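Local atomic coordinates of SnoaL-like polyketide cyclase (Agrobacterium tumefaciens str. C58, PDB entry 3EHC), a protein that is of unknown function but may act as a polyketide cyclase or a related small-molecule enzyme of the NTF2-like superfamily. Residues B[8-13]-B[63-68]. Residues are numbered along the deposited sequence; the frame is centred on the assembly and turned at random.
Sequences IYLAYL and EILVSD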
loop_
_atom_site.group_PDB
_atom_site.type_symbol
_atom_site.label_atom_id
_atom_site.label_comp_id
_atom_site.label_asym_id
_atom_site.label_seq_id
_atom_site.Cartn_x
_atom_site.Cartn_y
_atom_site.Cartn_z
ATOM N N ILE B 8 4.447 15.912 11.541
ATOM C CA ILE B 8 4.593 16.646 10.267
ATOM C C ILE B 8 3.531 16.128 9.251
ATOM O O ILE B 8 2.819 16.917 8.621
ATOM C CB ILE B 8 6.032 16.529 9.703
ATOM C CG1 ILE B 8 7.054 17.045 10.735
ATOM C CG2 ILE B 8 6.149 17.297 8.417
ATOM C CD1 ILE B 8 8.486 16.651 10.482
ATOM N N TYR B 9 3.406 14.801 9.162
ATOM C CA TYR B 9 2.481 14.172 8.257
ATOM C C TYR B 9 1.019 14.511 8.553
ATOM O O TYR B 9 0.271 14.822 7.632
ATOM C CB TYR B 9 2.665 12.652 8.268
ATOM C CG TYR B 9 1.846 11.971 7.202
ATOM C CD1 TYR B 9 2.081 12.241 5.854
ATOM C CD2 TYR B 9 0.835 11.056 7.528
ATOM C CE1 TYR B 9 1.335 11.631 4.859
ATOM C CE2 TYR B 9 0.077 10.437 6.529
ATOM C CZ TYR B 9 0.345 10.730 5.190
ATOM O OH TYR B 9 -0.357 10.134 4.170
ATOM N N LEU B 10 0.611 14.427 9.818
ATOM C CA LEU B 10 -0.766 14.739 10.179
ATOM C C LEU B 10 -1.075 16.228 9.933
ATOM O O LEU B 10 -2.197 16.547 9.550
ATOM C CB LEU B 10 -1.091 14.293 11.611
ATOM C CG LEU B 10 -1.139 12.785 11.901
ATOM C CD1 LEU B 10 -1.473 12.524 13.351
ATOM C CD2 LEU B 10 -2.138 12.069 11.043
ATOM N N ALA B 11 -0.076 17.111 10.106
ATOM C CA ALA B 11 -0.210 18.538 9.771
ATOM C C ALA B 11 -0.352 18.711 8.247
ATOM O O ALA B 11 -1.120 19.533 7.779
ATOM C CB ALA B 11 0.977 19.349 10.321
ATOM N N TYR B 12 0.376 17.908 7.478
ATOM C CA TYR B 12 0.262 17.905 6.003
ATOM C C TYR B 12 -1.141 17.505 5.554
ATOM O O TYR B 12 -1.738 18.173 4.705
ATOM C CB TYR B 12 1.337 16.982 5.387
ATOM C CG TYR B 12 1.104 16.487 3.969
ATOM C CD1 TYR B 12 1.216 17.333 2.880
ATOM C CD2 TYR B 12 0.823 15.145 3.723
ATOM C CE1 TYR B 12 1.023 16.865 1.570
ATOM C CE2 TYR B 12 0.609 14.674 2.438
ATOM C CZ TYR B 12 0.720 15.534 1.358
ATOM O OH TYR B 12 0.505 15.051 0.067
ATOM N N LEU B 13 -1.672 16.443 6.155
ATOM C CA LEU B 13 -3.026 15.971 5.837
ATOM C C LEU B 13 -4.065 17.004 6.222
ATOM O O LEU B 13 -5.061 17.177 5.503
ATOM C CB LEU B 13 -3.342 14.623 6.520
ATOM C CG LEU B 13 -2.579 13.379 6.071
ATOM C CD1 LEU B 13 -3.159 12.144 6.735
ATOM C CD2 LEU B 13 -2.542 13.251 4.550
ATOM N N GLU B 63 -5.553 5.612 8.860
ATOM C CA GLU B 63 -5.913 4.524 9.773
ATOM C C GLU B 63 -4.669 4.026 10.503
ATOM O O GLU B 63 -4.675 3.877 11.723
ATOM C CB GLU B 63 -6.578 3.361 9.010
ATOM C CG GLU B 63 -6.949 2.138 9.886
ATOM C CD GLU B 63 -7.486 0.963 9.098
ATOM O OE1 GLU B 63 -8.252 1.187 8.150
ATOM O OE2 GLU B 63 -7.164 -0.195 9.445
ATOM N N ILE B 64 -3.609 3.771 9.746
ATOM C CA ILE B 64 -2.354 3.216 10.285
ATOM C C ILE B 64 -1.228 4.101 9.811
ATOM O O ILE B 64 -1.217 4.484 8.654
ATOM C CB ILE B 64 -2.019 1.753 9.833
ATOM C CG1 ILE B 64 -3.201 0.800 10.042
ATOM C CG2 ILE B 64 -0.744 1.278 10.587
ATOM C CD1 ILE B 64 -3.106 -0.498 9.293
ATOM N N LEU B 65 -0.336 4.464 10.727
ATOM C CA LEU B 65 0.913 5.157 10.437
ATOM C C LEU B 65 2.093 4.349 11.038
ATOM O O LEU B 65 2.051 3.956 12.212
ATOM C CB LEU B 65 0.959 6.559 11.063
ATOM C CG LEU B 65 0.025 7.684 10.638
ATOM C CD1 LEU B 65 0.410 8.941 11.441
ATOM C CD2 LEU B 65 0.085 7.922 9.114
ATOM N N VAL B 66 3.113 4.084 10.217
ATOM C CA VAL B 66 4.357 3.482 10.670
ATOM C C VAL B 66 5.505 4.365 10.177
ATOM O O VAL B 66 5.586 4.710 8.993
ATOM C CB VAL B 66 4.599 2.070 10.124
ATOM C CG1 VAL B 66 5.692 1.406 10.955
ATOM C CG2 VAL B 66 3.327 1.211 10.097
ATOM N N SER B 67 6.400 4.737 11.070
ATOM C CA SER B 67 7.498 5.609 10.669
ATOM C C SER B 67 8.777 5.410 11.466
ATOM O O SER B 67 8.783 4.915 12.609
ATOM C CB SER B 67 7.063 7.082 10.714
ATOM O OG SER B 67 6.643 7.455 12.013
ATOM N N ASP B 68 9.873 5.825 10.843
ATOM C CA ASP B 68 11.170 5.883 11.518
ATOM C C ASP B 68 11.777 7.281 11.313
ATOM O O ASP B 68 11.042 8.264 11.191
ATOM C CB ASP B 68 12.085 4.727 11.089
ATOM C CG ASP B 68 12.334 4.674 9.589
ATOM O OD1 ASP B 68 12.356 5.742 8.943
ATOM O OD2 ASP B 68 12.515 3.547 9.059
#
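Leu65 reaches from strand 62-67 to the N-terminal helix and splits its two methyls between Tyr9 and Leu10. No hydrogen bond links helix and strand here, and the nearest CA atoms, of Tyr9 and Leu65, stay 9.4 Å apart. The tight half is on the tyrosine: CD2 of Leu65 sits 3.6 Å from Tyr9 CD2 and equally near Tyr9 CE2, meeting one flank of the ring obliquely. With CG anti to the backbone N (chi1 -172°), the ring is carried to where its CD2-CE2 side meets Leu65. Leu13, one helical turn on, lies over one ring face, its CG 3.9 Å above the plane and displaced from the ring centre. The ring also touches Leu72, Ala74 and Leu76 of strand 71-80, and the hydroxyl of this buried residue is hydrogen-bonded to that of Tyr104. This is the NTF2-like alpha+beta cone, in which helix 5-17 packs on the concave side of a strongly curved sheet; strand 62-67 is one of the two outermost strands of that sheet within this chain, and Leu65 points inward from it. Alternate residues Ile64 and Val66 turn to the other side, packing on Trp115 and Phe103 of the second subunit. The loose half of the contact faces solvent. There the other methyl of Leu65, CD1, comes only to 4.1 Å from Leu10 CD2, and Leu10 itself is exposed.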